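PDB 5IKY: oxalate biosynthetic component 1 from Burkholderia thailandensis, which produces oxalate as a bifunctional enzyme, combining serine hydrolase and lyase activities in quorum-sensing-dependent oxalogenesis. Local coordinates for residues E48-E53 with I246-Q251; S281-R286 with V318-G323; D615-H620 with Y672-D677; N635-L640 with E649-A654; P1039-G1044 with R1083-R1088. All coordinates share one frame; numbering follows the deposited sequence.

Contact 1: residues E48-E53 with I246-Q251; sequences EANGWE and IGIGSQ
N50 and I248 meet with their side chains at about a right angle, and W52 and I246 approach from opposite directions; these two pairings make up most of the contact. The amide of N50 is laid over the branch point of I248, ND2 lying 3.6 Å from I248 CB. Its OD1 reaches past that carbon to accept the backbone N-H of G249, with OD1 and G249 N 3.0 Å apart. The N-H...O angle of 169° makes the bond nearly straight, although the donor is tilted 25° out of the carbonyl plane. At the other end of the amide, ND2 donates to the backbone O of A46, so both polar atoms are engaged and the rotation of the group is fixed. With CG1 of I248 set between its backbone N and carbonyl carbon (chi1 61°), CG2 is the branch left beside the N50 amide. Two residues earlier on the strand, I246 meets the W52 indole obliquely: CG2 lies 3.7 Å from W52 NE1, while I246 CD1 is 3.8 Å from W52 CZ2. The arrangement is consistent with packing between the N-terminal and cleavage-enzyme family regions, the turn after helix 37-49 resting on the antiparallel hairpin of strands 235-237 and 246-248.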
# COMPACT_ATOMS: atom_id res chain seq x y z
N GLU A 48 40.46 -2.04 -12.14
CA GLU A 48 40.23 -1.07 -13.21
C GLU A 48 39.06 -1.48 -14.11
O GLU A 48 38.41 -0.63 -14.71
CB GLU A 48 41.50 -0.89 -14.05
CG GLU A 48 42.67 -0.32 -13.26
CD GLU A 48 43.80 0.17 -14.15
OE1 GLU A 48 44.27 -0.62 -15.00
OE2 GLU A 48 44.21 1.33 -13.99
N ALA A 49 38.80 -2.78 -14.18
CA ALA A 49 37.66 -3.28 -14.95
C ALA A 49 36.35 -3.02 -14.21
O ALA A 49 35.27 -3.08 -14.79
CB ALA A 49 37.82 -4.77 -15.23
N ASN A 50 36.45 -2.74 -12.91
CA ASN A 50 35.27 -2.47 -12.09
C ASN A 50 35.18 -1.01 -11.65
O ASN A 50 34.62 -0.71 -10.60
CB ASN A 50 35.27 -3.39 -10.87
CG ASN A 50 34.95 -4.84 -11.23
OD1 ASN A 50 33.80 -5.28 -11.13
ND2 ASN A 50 35.97 -5.58 -11.64
N GLY A 51 35.72 -0.11 -12.47
CA GLY A 51 35.55 1.31 -12.25
C GLY A 51 36.68 2.02 -11.53
O GLY A 51 36.73 3.25 -11.51
N TRP A 52 37.58 1.26 -10.92
CA TRP A 52 38.69 1.85 -10.18
C TRP A 52 39.65 2.59 -11.11
O TRP A 52 40.04 2.06 -12.15
CB TRP A 52 39.44 0.79 -9.37
CG TRP A 52 38.65 0.27 -8.22
CD1 TRP A 52 37.65 -0.65 -8.26
CD2 TRP A 52 38.80 0.64 -6.84
NE1 TRP A 52 37.16 -0.88 -7.00
CE2 TRP A 52 37.85 -0.10 -6.11
CE3 TRP A 52 39.64 1.53 -6.16
CZ2 TRP A 52 37.71 0.02 -4.72
CZ3 TRP A 52 39.50 1.64 -4.78
CH2 TRP A 52 38.55 0.89 -4.08
N GLU A 53 40.01 3.81 -10.72
CA GLU A 53 40.91 4.63 -11.52
C GLU A 53 42.18 4.97 -10.76
O GLU A 53 42.13 5.42 -9.62
CB GLU A 53 40.20 5.92 -11.95
CG GLU A 53 38.99 5.71 -12.85
CD GLU A 53 38.30 7.02 -13.20
OE1 GLU A 53 38.73 8.08 -12.70
OE2 GLU A 53 37.33 6.98 -13.99
N ILE A 246 37.01 -6.15 -1.78
CA ILE A 246 36.33 -5.38 -2.82
C ILE A 246 35.46 -6.28 -3.69
O ILE A 246 35.94 -7.26 -4.27
CB ILE A 246 37.33 -4.65 -3.73
CG1 ILE A 246 38.34 -3.86 -2.90
CG2 ILE A 246 36.59 -3.73 -4.70
CD1 ILE A 246 37.73 -2.73 -2.11
N GLY A 247 34.17 -5.96 -3.77
CA GLY A 247 33.25 -6.73 -4.59
C GLY A 247 33.42 -6.42 -6.06
O GLY A 247 33.35 -5.26 -6.47
N ILE A 248 33.64 -7.46 -6.86
CA ILE A 248 33.76 -7.30 -8.30
C ILE A 248 32.77 -8.21 -9.04
O ILE A 248 32.30 -9.20 -8.49
CB ILE A 248 35.20 -7.62 -8.79
CG1 ILE A 248 35.58 -9.06 -8.46
CG2 ILE A 248 36.20 -6.65 -8.18
CD1 ILE A 248 36.93 -9.46 -9.00
N GLY A 249 32.47 -7.85 -10.28
CA GLY A 249 31.50 -8.58 -11.07
C GLY A 249 30.83 -7.65 -12.06
O GLY A 249 30.80 -6.44 -11.87
N SER A 250 30.28 -8.23 -13.13
CA SER A 250 29.66 -7.44 -14.18
C SER A 250 28.29 -6.91 -13.78
O SER A 250 27.85 -5.88 -14.29
CB SER A 250 29.54 -8.26 -15.46
OG SER A 250 30.77 -8.86 -15.80
N GLN A 251 27.63 -7.62 -12.87
CA GLN A 251 26.23 -7.35 -12.53
C GLN A 251 25.41 -7.25 -13.81
O GLN A 251 24.60 -6.35 -13.98
CB GLN A 251 26.10 -6.06 -11.70
CG GLN A 251 26.63 -6.18 -10.28
CD GLN A 251 26.54 -4.87 -9.51
OE1 GLN A 251 25.53 -4.16 -9.57
NE2 GLN A 251 27.60 -4.54 -8.78

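Contact 2: residues S281-R286 with V318-G323; sequences SARGDR and VVFQAG
A cation-pi stack of R283 on F320 links the loop after strand 275-278 to the turn after strand 318-319, which follows the neighbouring barrel strand 310-313, in the TIM-barrel-clan domain; the R283 side chain lies about 7 Å from the bound magnesium ion. The guanidinium lies flat on the phenyl ring with the planes only 12° apart. R283 CZ stands 3.6 Å from the ring centroid and 23° off its normal, which places it over the face but offset toward the rim. The closest pair is R283 CZ with F320 CZ at 3.3 Å, and NE follows at 3.4 Å from F320 CE2. A fully extended chain takes the guanidinium this far, with CG anti to the backbone N (chi1 -175°). The base of the arginine is set by an ST turn, S281 OG accepting from R283 N at 3.0 Å, and by the type II turn A282-D285. Across the contact, F320 opens a type I turn closed by G323 N. Because the stack uses the faces of both groups, the guanidinium N-H bonds run roughly alongside the ring and are not spent on it; the contact is probably held by dispersion and by charge-to-pi attraction.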
# COMPACT_ATOMS: atom_id res chain seq x y z
N SER A 281 14.44 -7.79 -22.53
CA SER A 281 15.64 -7.25 -23.14
C SER A 281 16.82 -8.21 -23.09
O SER A 281 17.03 -8.91 -22.09
CB SER A 281 16.02 -5.93 -22.47
OG SER A 281 17.29 -5.48 -22.89
N ALA A 282 17.60 -8.24 -24.17
CA ALA A 282 18.83 -9.03 -24.21
C ALA A 282 20.04 -8.11 -24.20
O ALA A 282 21.12 -8.49 -24.65
CB ALA A 282 18.84 -9.93 -25.43
N ARG A 283 19.86 -6.90 -23.69
CA ARG A 283 20.94 -5.92 -23.57
C ARG A 283 22.04 -6.45 -22.65
O ARG A 283 21.76 -6.88 -21.53
CB ARG A 283 20.40 -4.59 -23.04
CG ARG A 283 21.42 -3.46 -22.99
CD ARG A 283 20.78 -2.19 -22.46
NE ARG A 283 21.64 -1.02 -22.60
CZ ARG A 283 21.25 0.23 -22.31
NH1 ARG A 283 22.10 1.24 -22.47
NH2 ARG A 283 20.02 0.46 -21.87
N GLY A 284 23.28 -6.40 -23.12
CA GLY A 284 24.40 -6.92 -22.37
C GLY A 284 24.78 -8.32 -22.81
O GLY A 284 25.80 -8.86 -22.38
N ASP A 285 23.96 -8.89 -23.69
CA ASP A 285 24.20 -10.23 -24.21
C ASP A 285 23.48 -10.40 -25.55
O ASP A 285 22.47 -11.10 -25.64
CB ASP A 285 23.73 -11.29 -23.21
CG ASP A 285 24.15 -12.69 -23.59
OD1 ASP A 285 25.09 -12.83 -24.41
OD2 ASP A 285 23.55 -13.66 -23.08
N ARG A 286 24.02 -9.77 -26.58
CA ARG A 286 23.40 -9.72 -27.90
C ARG A 286 23.33 -11.08 -28.60
O ARG A 286 22.49 -11.30 -29.46
CB ARG A 286 24.14 -8.73 -28.79
CG ARG A 286 25.61 -9.06 -28.98
CD ARG A 286 26.30 -8.08 -29.92
NE ARG A 286 27.74 -8.29 -29.94
CZ ARG A 286 28.37 -9.09 -30.80
NH1 ARG A 286 27.68 -9.76 -31.71
NH2 ARG A 286 29.69 -9.22 -30.74
N VAL A 318 17.81 -2.90 -31.60
CA VAL A 318 18.14 -1.84 -30.66
C VAL A 318 19.65 -1.67 -30.62
O VAL A 318 20.37 -2.54 -30.13
CB VAL A 318 17.61 -2.14 -29.25
CG1 VAL A 318 17.87 -0.96 -28.33
CG2 VAL A 318 16.12 -2.47 -29.29
N VAL A 319 20.13 -0.56 -31.16
CA VAL A 319 21.57 -0.33 -31.26
C VAL A 319 21.98 0.99 -30.60
O VAL A 319 21.80 2.06 -31.17
CB VAL A 319 22.03 -0.31 -32.73
CG1 VAL A 319 23.55 -0.23 -32.81
CG2 VAL A 319 21.53 -1.55 -33.46
N PHE A 320 22.53 0.89 -29.39
CA PHE A 320 22.95 2.08 -28.65
C PHE A 320 24.24 2.64 -29.23
O PHE A 320 25.18 1.90 -29.52
CB PHE A 320 23.15 1.75 -27.17
CG PHE A 320 21.92 1.22 -26.49
CD1 PHE A 320 21.00 2.09 -25.93
CD2 PHE A 320 21.69 -0.14 -26.40
CE1 PHE A 320 19.86 1.62 -25.30
CE2 PHE A 320 20.55 -0.63 -25.77
CZ PHE A 320 19.64 0.25 -25.22
N GLN A 321 24.29 3.97 -29.39
CA GLN A 321 25.50 4.64 -29.82
C GLN A 321 26.60 4.50 -28.78
O GLN A 321 27.79 4.43 -29.12
CB GLN A 321 25.24 6.12 -30.10
CG GLN A 321 24.32 6.37 -31.28
CD GLN A 321 24.48 7.77 -31.85
OE1 GLN A 321 25.47 8.45 -31.60
NE2 GLN A 321 23.49 8.21 -32.63
N ALA A 322 26.21 4.45 -27.51
CA ALA A 322 27.15 4.28 -26.41
C ALA A 322 27.64 2.84 -26.33
O ALA A 322 28.50 2.51 -25.51
CB ALA A 322 26.51 4.70 -25.10
N GLY A 323 27.09 1.98 -27.18
CA GLY A 323 27.53 0.60 -27.25
C GLY A 323 26.51 -0.37 -26.68
O GLY A 323 25.69 -0.01 -25.84

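Contact 3: residues D615-H620 with Y672-D677; sequences DRYEDH and YSVRVD
The carbonyl O of Y672 is met by two groups: N635 ND2 of helix 629-641 donates a hydrogen bond to it, and the edge of the Y617 ring comes up with CE2 only 3.1 Å from Y672 O. That second approach lies near the ring plane and is a close C...O contact, not a hydrogen bond. The same ring offers a face to V674. Methyl CG2 sits 3.6 Å from the Y617 centroid and 15° off the ring normal, a CH-pi contact displaced slightly toward the rim, with CE2 and CZ the nearest ring carbons. Two irregular segments of the cap domain are thus laid side by side without any hydrogen bond between them, their backbones as close as 5.3 Å between the CA atoms of Y617 and V674, and both lean on helix 629-641. The two methyls of V674 divide the work: with CG1 anti to the backbone N (chi1 170°), CG2 takes the tyrosine face while CG1 turns to R616, 3.8 Å from R616 O and 4.0 Å from R616 NH2. The arginine chain is bent at chi3 (58°), and its guanidinium is held by salt bridges to E613 and E639 and by a hydrogen bond from NE to Q678 O.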
# COMPACT_ATOMS: atom_id res chain seq x y z
N ASP A 615 -21.92 -21.05 16.94
CA ASP A 615 -23.25 -21.60 16.68
C ASP A 615 -23.17 -22.94 15.95
O ASP A 615 -24.09 -23.75 16.02
CB ASP A 615 -24.09 -20.61 15.87
CG ASP A 615 -24.44 -19.36 16.65
OD1 ASP A 615 -23.81 -19.12 17.70
OD2 ASP A 615 -25.33 -18.61 16.20
N ARG A 616 -22.05 -23.16 15.26
CA ARG A 616 -21.84 -24.40 14.52
C ARG A 616 -21.18 -25.47 15.38
O ARG A 616 -21.12 -26.64 15.00
CB ARG A 616 -20.98 -24.14 13.27
CG ARG A 616 -21.66 -23.29 12.21
CD ARG A 616 -20.69 -22.89 11.11
NE ARG A 616 -20.10 -24.05 10.45
CZ ARG A 616 -18.81 -24.16 10.13
NH1 ARG A 616 -17.98 -23.16 10.41
NH2 ARG A 616 -18.36 -25.25 9.54
N TYR A 617 -20.70 -25.07 16.55
CA TYR A 617 -20.02 -25.99 17.46
C TYR A 617 -20.99 -26.65 18.44
O TYR A 617 -21.82 -25.98 19.05
CB TYR A 617 -18.90 -25.27 18.22
CG TYR A 617 -17.73 -24.88 17.35
CD1 TYR A 617 -17.80 -23.80 16.48
CD2 TYR A 617 -16.54 -25.60 17.40
CE1 TYR A 617 -16.73 -23.45 15.68
CE2 TYR A 617 -15.46 -25.25 16.60
CZ TYR A 617 -15.56 -24.18 15.74
OH TYR A 617 -14.49 -23.83 14.95
N GLU A 618 -20.87 -27.97 18.57
CA GLU A 618 -21.77 -28.74 19.42
C GLU A 618 -21.57 -28.41 20.90
O GLU A 618 -22.53 -28.12 21.62
CB GLU A 618 -21.55 -30.24 19.19
CG GLU A 618 -22.52 -31.13 19.95
CD GLU A 618 -23.73 -31.52 19.12
OE1 GLU A 618 -23.80 -32.68 18.67
OE2 GLU A 618 -24.61 -30.65 18.91
N ASP A 619 -20.32 -28.45 21.34
CA ASP A 619 -19.99 -28.19 22.74
C ASP A 619 -19.53 -26.75 22.95
O ASP A 619 -18.43 -26.50 23.44
CB ASP A 619 -18.90 -29.16 23.22
CG ASP A 619 -19.26 -30.61 22.97
OD1 ASP A 619 -20.46 -30.92 22.87
OD2 ASP A 619 -18.33 -31.45 22.88
N HIS A 620 -20.39 -25.80 22.57
CA HIS A 620 -20.04 -24.39 22.65
C HIS A 620 -20.08 -23.87 24.09
O HIS A 620 -19.32 -22.97 24.45
CB HIS A 620 -20.97 -23.56 21.77
CG HIS A 620 -22.42 -23.78 22.03
ND1 HIS A 620 -23.17 -22.96 22.86
CD2 HIS A 620 -23.28 -24.73 21.58
CE1 HIS A 620 -24.41 -23.40 22.90
NE2 HIS A 620 -24.51 -24.47 22.13
N TYR A 672 -13.74 -29.29 20.10
CA TYR A 672 -13.69 -28.16 19.18
C TYR A 672 -13.92 -28.63 17.75
O TYR A 672 -13.84 -27.84 16.81
CB TYR A 672 -12.35 -27.43 19.29
CG TYR A 672 -12.28 -26.41 20.40
CD1 TYR A 672 -13.14 -26.48 21.49
CD2 TYR A 672 -11.35 -25.38 20.37
CE1 TYR A 672 -13.08 -25.55 22.51
CE2 TYR A 672 -11.29 -24.44 21.38
CZ TYR A 672 -12.15 -24.53 22.45
OH TYR A 672 -12.08 -23.59 23.46
N SER A 673 -14.19 -29.92 17.59
CA SER A 673 -14.51 -30.47 16.28
C SER A 673 -15.93 -30.07 15.90
O SER A 673 -16.85 -30.13 16.72
CB SER A 673 -14.36 -32.00 16.29
OG SER A 673 -15.24 -32.60 15.35
N VAL A 674 -16.11 -29.64 14.65
CA VAL A 674 -17.44 -29.28 14.16
C VAL A 674 -18.11 -30.51 13.54
O VAL A 674 -17.53 -31.20 12.71
CB VAL A 674 -17.37 -28.15 13.11
CG1 VAL A 674 -18.72 -27.96 12.43
CG2 VAL A 674 -16.91 -26.85 13.75
N ARG A 675 -19.34 -30.78 13.97
CA ARG A 675 -20.12 -31.89 13.45
C ARG A 675 -20.26 -31.79 11.94
O ARG A 675 -20.30 -30.69 11.38
CB ARG A 675 -21.49 -31.95 14.12
N VAL A 676 -20.35 -32.94 11.27
CA VAL A 676 -20.36 -32.99 9.82
C VAL A 676 -21.60 -32.32 9.22
O VAL A 676 -21.51 -31.65 8.19
CB VAL A 676 -20.28 -34.45 9.31
CG1 VAL A 676 -20.37 -34.51 7.80
CG2 VAL A 676 -18.99 -35.10 9.80
N ASP A 677 -22.75 -32.48 9.87
CA ASP A 677 -23.98 -31.90 9.34
C ASP A 677 -24.10 -30.42 9.69
O ASP A 677 -25.12 -29.78 9.42
CB ASP A 677 -25.21 -32.67 9.84
CG ASP A 677 -25.70 -32.18 11.19
OD1 ASP A 677 -24.87 -32.05 12.12
OD2 ASP A 677 -26.92 -31.93 11.32

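Contact 4: residues N635-L640 with E649-A654; sequences NFAREL and EAYDRA
R638 and D652 form the charged half of the contact, a salt bridge with NE of R638 2.6 Å from OD1 of D652. The carboxylate uses this single oxygen at NE, and the guanidinium and carboxylate planes are turned 54° apart, so the pairing is not the flat two-pronged kind. Beside it, A637 packs on Y651: the methyl CB lies 3.6 Å from the ring centroid and 18° off the normal, a CH-pi contact over one face. The aliphatic part of the arginine continues the apolar surface, R638 CG lying 3.9 Å from Y651 CB as the two side chains slide past each other in opposite directions. One shell out, a bend at chi3 (58°) sends R638 NH1 back over its own helix, where it makes a weak bond to N635 OD1 at 2.9 Å and a hydrogen bond to the backbone O of V674. The tyrosine is wedged among L579, L592 and V596 of two other cap-domain helices. The positive charge of R638 would probably favour the ionised form of D652, and the oxygens of D652, V674 and, weakly, N635 would in turn offset the burial of the guanidinium.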
# COMPACT_ATOMS: atom_id res chain seq x y z
N ASN A 635 -11.16 -26.77 11.38
CA ASN A 635 -12.45 -27.22 10.88
C ASN A 635 -12.67 -26.80 9.43
O ASN A 635 -13.32 -27.51 8.67
CB ASN A 635 -13.58 -26.69 11.76
CG ASN A 635 -13.59 -27.32 13.14
OD1 ASN A 635 -14.01 -28.47 13.31
ND2 ASN A 635 -13.12 -26.58 14.13
N PHE A 636 -12.12 -25.64 9.07
CA PHE A 636 -12.17 -25.16 7.70
C PHE A 636 -11.51 -26.17 6.76
O PHE A 636 -12.05 -26.49 5.70
CB PHE A 636 -11.49 -23.80 7.57
CG PHE A 636 -11.44 -23.27 6.17
CD1 PHE A 636 -12.52 -22.59 5.63
CD2 PHE A 636 -10.31 -23.45 5.38
CE1 PHE A 636 -12.48 -22.10 4.34
CE2 PHE A 636 -10.26 -22.96 4.09
CZ PHE A 636 -11.35 -22.28 3.57
N ALA A 637 -10.35 -26.66 7.17
CA ALA A 637 -9.63 -27.67 6.41
C ALA A 637 -10.45 -28.95 6.31
O ALA A 637 -10.56 -29.54 5.24
CB ALA A 637 -8.28 -27.95 7.04
N ARG A 638 -11.02 -29.37 7.44
CA ARG A 638 -11.90 -30.53 7.47
C ARG A 638 -13.10 -30.31 6.57
O ARG A 638 -13.57 -31.23 5.89
CB ARG A 638 -12.37 -30.81 8.90
CG ARG A 638 -11.24 -31.00 9.91
CD ARG A 638 -11.79 -31.17 11.32
NE ARG A 638 -12.71 -32.31 11.42
CZ ARG A 638 -14.00 -32.20 11.73
NH1 ARG A 638 -14.54 -31.02 11.97
NH2 ARG A 638 -14.76 -33.29 11.80
N GLU A 639 -13.60 -29.08 6.56
CA GLU A 639 -14.79 -28.72 5.80
C GLU A 639 -14.55 -28.81 4.30
O GLU A 639 -15.48 -29.00 3.52
CB GLU A 639 -15.25 -27.32 6.19
CG GLU A 639 -16.69 -27.00 5.85
CD GLU A 639 -17.12 -25.65 6.41
OE1 GLU A 639 -16.26 -24.75 6.53
OE2 GLU A 639 -18.32 -25.50 6.74
N LEU A 640 -13.29 -28.67 3.90
CA LEU A 640 -12.93 -28.66 2.48
C LEU A 640 -12.49 -30.04 1.98
O LEU A 640 -12.71 -30.37 0.81
CB LEU A 640 -11.81 -27.64 2.22
CG LEU A 640 -12.23 -26.30 1.63
CD1 LEU A 640 -13.28 -25.61 2.49
CD2 LEU A 640 -11.01 -25.40 1.43
N GLU A 649 -7.21 -37.05 8.65
CA GLU A 649 -6.58 -37.72 9.79
C GLU A 649 -5.50 -36.85 10.43
O GLU A 649 -5.31 -36.88 11.64
CB GLU A 649 -5.98 -39.06 9.36
N ALA A 650 -4.79 -36.08 9.61
CA ALA A 650 -3.81 -35.12 10.11
C ALA A 650 -4.52 -34.09 10.97
O ALA A 650 -4.09 -33.78 12.08
CB ALA A 650 -3.07 -34.46 8.96
N TYR A 651 -5.63 -33.58 10.45
CA TYR A 651 -6.50 -32.70 11.22
C TYR A 651 -7.27 -33.55 12.23
O TYR A 651 -6.97 -34.73 12.39
CB TYR A 651 -7.45 -31.94 10.29
CG TYR A 651 -6.72 -31.24 9.17
CD1 TYR A 651 -6.03 -30.05 9.39
CD2 TYR A 651 -6.69 -31.79 7.89
CE1 TYR A 651 -5.35 -29.42 8.36
CE2 TYR A 651 -6.01 -31.17 6.86
CZ TYR A 651 -5.34 -29.98 7.10
OH TYR A 651 -4.67 -29.36 6.07
N ASP A 652 -8.23 -32.94 12.91
CA ASP A 652 -8.81 -33.52 14.13
C ASP A 652 -7.69 -33.72 15.15
O ASP A 652 -7.81 -34.51 16.09
CB ASP A 652 -9.54 -34.84 13.85
CG ASP A 652 -10.82 -34.64 13.07
OD1 ASP A 652 -11.54 -33.67 13.34
OD2 ASP A 652 -11.10 -35.47 12.18
N ARG A 653 -6.59 -32.99 14.95
CA ARG A 653 -5.51 -32.90 15.92
C ARG A 653 -5.93 -31.86 16.95
O ARG A 653 -5.17 -31.54 17.87
CB ARG A 653 -4.19 -32.51 15.25
N ALA A 654 -7.14 -31.35 16.77
CA ALA A 654 -7.78 -30.46 17.74
C ALA A 654 -8.01 -31.20 19.05
O ALA A 654 -8.29 -30.58 20.08
CB ALA A 654 -9.09 -29.93 17.18

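Contact 5: residues P1039-G1044 with R1083-R1088; sequences PVWQDG and RQWIAR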
# COMPACT_ATOMS: atom_id res chain seq x y z
N PRO A 1039 -10.22 16.31 10.48
CA PRO A 1039 -11.68 16.37 10.37
C PRO A 1039 -12.14 17.12 9.11
O PRO A 1039 -11.71 18.25 8.87
CB PRO A 1039 -12.09 17.13 11.63
CG PRO A 1039 -10.91 17.95 11.99
CD PRO A 1039 -9.71 17.14 11.58
N VAL A 1040 -12.99 16.48 8.33
CA VAL A 1040 -13.62 17.12 7.18
C VAL A 1040 -15.08 17.41 7.51
O VAL A 1040 -15.78 16.56 8.07
CB VAL A 1040 -13.52 16.25 5.91
CG1 VAL A 1040 -14.16 16.96 4.72
CG2 VAL A 1040 -12.06 15.93 5.61
N TRP A 1041 -15.55 18.60 7.17
CA TRP A 1041 -16.86 19.06 7.62
C TRP A 1041 -17.85 19.23 6.48
O TRP A 1041 -17.58 19.94 5.50
CB TRP A 1041 -16.70 20.36 8.40
CG TRP A 1041 -15.90 20.16 9.64
CD1 TRP A 1041 -14.54 20.24 9.76
CD2 TRP A 1041 -16.40 19.81 10.93
NE1 TRP A 1041 -14.17 19.98 11.06
CE2 TRP A 1041 -15.29 19.71 11.80
CE3 TRP A 1041 -17.68 19.58 11.44
CZ2 TRP A 1041 -15.42 19.39 13.15
CZ3 TRP A 1041 -17.81 19.26 12.78
CH2 TRP A 1041 -16.69 19.17 13.61
N GLN A 1042 -19.00 18.59 6.61
CA GLN A 1042 -20.00 18.56 5.55
C GLN A 1042 -21.38 18.99 6.04
O GLN A 1042 -21.80 18.63 7.14
CB GLN A 1042 -20.08 17.16 4.94
CG GLN A 1042 -18.74 16.44 4.85
CD GLN A 1042 -18.80 15.18 4.01
OE1 GLN A 1042 -18.27 14.14 4.40
NE2 GLN A 1042 -19.45 15.26 2.86
N ASP A 1043 -22.09 19.75 5.21
CA ASP A 1043 -23.44 20.19 5.52
C ASP A 1043 -24.44 19.64 4.51
O ASP A 1043 -24.27 19.83 3.30
CB ASP A 1043 -23.52 21.72 5.56
CG ASP A 1043 -22.63 22.32 6.62
OD1 ASP A 1043 -21.44 22.56 6.33
OD2 ASP A 1043 -23.11 22.57 7.75
N GLY A 1044 -25.47 18.96 5.00
CA GLY A 1044 -26.46 18.35 4.13
C GLY A 1044 -27.53 19.32 3.67
O GLY A 1044 -27.60 20.45 4.15
N ARG A 1083 -10.93 13.79 22.42
CA ARG A 1083 -11.58 13.61 23.72
C ARG A 1083 -12.13 14.93 24.24
O ARG A 1083 -13.11 14.95 24.99
CB ARG A 1083 -10.59 13.01 24.72
CG ARG A 1083 -9.83 11.82 24.17
CD ARG A 1083 -9.09 11.05 25.24
NE ARG A 1083 -8.30 9.97 24.64
CZ ARG A 1083 -7.76 8.97 25.33
NH1 ARG A 1083 -7.92 8.90 26.64
NH2 ARG A 1083 -7.05 8.04 24.70
N GLN A 1084 -11.51 16.03 23.83
CA GLN A 1084 -11.98 17.36 24.19
C GLN A 1084 -13.37 17.63 23.61
O GLN A 1084 -14.21 18.27 24.24
CB GLN A 1084 -11.00 18.43 23.72
CG GLN A 1084 -11.55 19.85 23.76
CD GLN A 1084 -10.54 20.86 24.26
OE1 GLN A 1084 -9.73 20.57 25.15
NE2 GLN A 1084 -10.57 22.06 23.69
N TRP A 1085 -13.61 17.11 22.40
CA TRP A 1085 -14.90 17.27 21.75
C TRP A 1085 -15.98 16.54 22.53
O TRP A 1085 -17.07 17.08 22.77
CB TRP A 1085 -14.86 16.74 20.31
CG TRP A 1085 -13.90 17.47 19.40
CD1 TRP A 1085 -12.88 18.29 19.77
CD2 TRP A 1085 -13.89 17.43 17.97
NE1 TRP A 1085 -12.23 18.76 18.66
CE2 TRP A 1085 -12.83 18.25 17.54
CE3 TRP A 1085 -14.67 16.78 17.01
CZ2 TRP A 1085 -12.53 18.44 16.20
CZ3 TRP A 1085 -14.37 16.97 15.67
CH2 TRP A 1085 -13.31 17.80 15.28
N ILE A 1086 -15.67 15.32 22.94
CA ILE A 1086 -16.59 14.50 23.73
C ILE A 1086 -16.77 15.11 25.13
O ILE A 1086 -17.86 15.05 25.70
CB ILE A 1086 -16.09 13.05 23.83
CG1 ILE A 1086 -16.10 12.41 22.44
CG2 ILE A 1086 -16.94 12.24 24.79
CD1 ILE A 1086 -15.62 10.98 22.42
N ALA A 1087 -15.70 15.70 25.65
CA ALA A 1087 -15.76 16.41 26.92
C ALA A 1087 -16.73 17.57 26.85
O ALA A 1087 -17.54 17.78 27.76
CB ALA A 1087 -14.37 16.90 27.33
N ARG A 1088 -16.66 18.34 25.77
CA ARG A 1088 -17.56 19.47 25.56
C ARG A 1088 -18.99 18.98 25.38
O ARG A 1088 -19.93 19.61 25.85
CB ARG A 1088 -17.11 20.30 24.35
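W1085 of helix 1080-1090 meets W1041 and P1039 on strand 1038-1043, an edge strand of the mixed sheet in the alpha/beta-hydrolase domain, where it pairs antiparallel with strand 1049-1054. From the helix, CB of W1085 points toward the strand. CG stands anti to the carbonyl carbon (chi1 -63°), which sends the indole toward the strand, whose closest CA, that of P1039, is 11.9 Å from the CA of W1085. Contact comes at the far end of the benzo ring. CZ3 is the first atom to touch, 3.6 Å from W1041 CZ2 and 3.8 Å from W1041 CH2. CH2, the next atom round, lies between two partners: it reaches the edge of the W1041 ring near that ring's plane, and also meets the proline. The two six-membered rings are set obliquely, with centroids 5.6 Å apart and planes at 36°, a geometry neither stacked nor T-shaped. Within its own helix, W1085 makes an edge-to-face pair with W1081, while I1086 turns to F808 and I812 of helix 792-813. W1041 packs against A1051 of the adjoining strand and against L1105. At the tip, W1085 CH2 is 3.4 Å from W1041 CZ2 and 3.9 Å from P1039 CB, the proline carbon lying near the plane of the W1085 indole.

How the contacts relate
The contacts form two pairs, 1 with 2 and 3 with 4, and contact 5 stands alone. Contacts 1 and 2 have centres 20 Å apart and do not touch, their nearest atoms about 8 Å apart. In contact 2 the R283 side chain is about 7 Å from the magnesium ion bound by H227 and E477. Contacts 3 and 4 share the cap domain, centres 12 Å apart, with contact 4 nested along the chain inside the loop that contact 3 closes; N635 OD1 to V674 N (2.8 Å) and the E639 OE2 to R616 NH2 salt bridge (2.8 Å) join them. Contact 5, in the hydrolase domain, is 46 Å from contact 3 and 62 Å from contact 1, between centres.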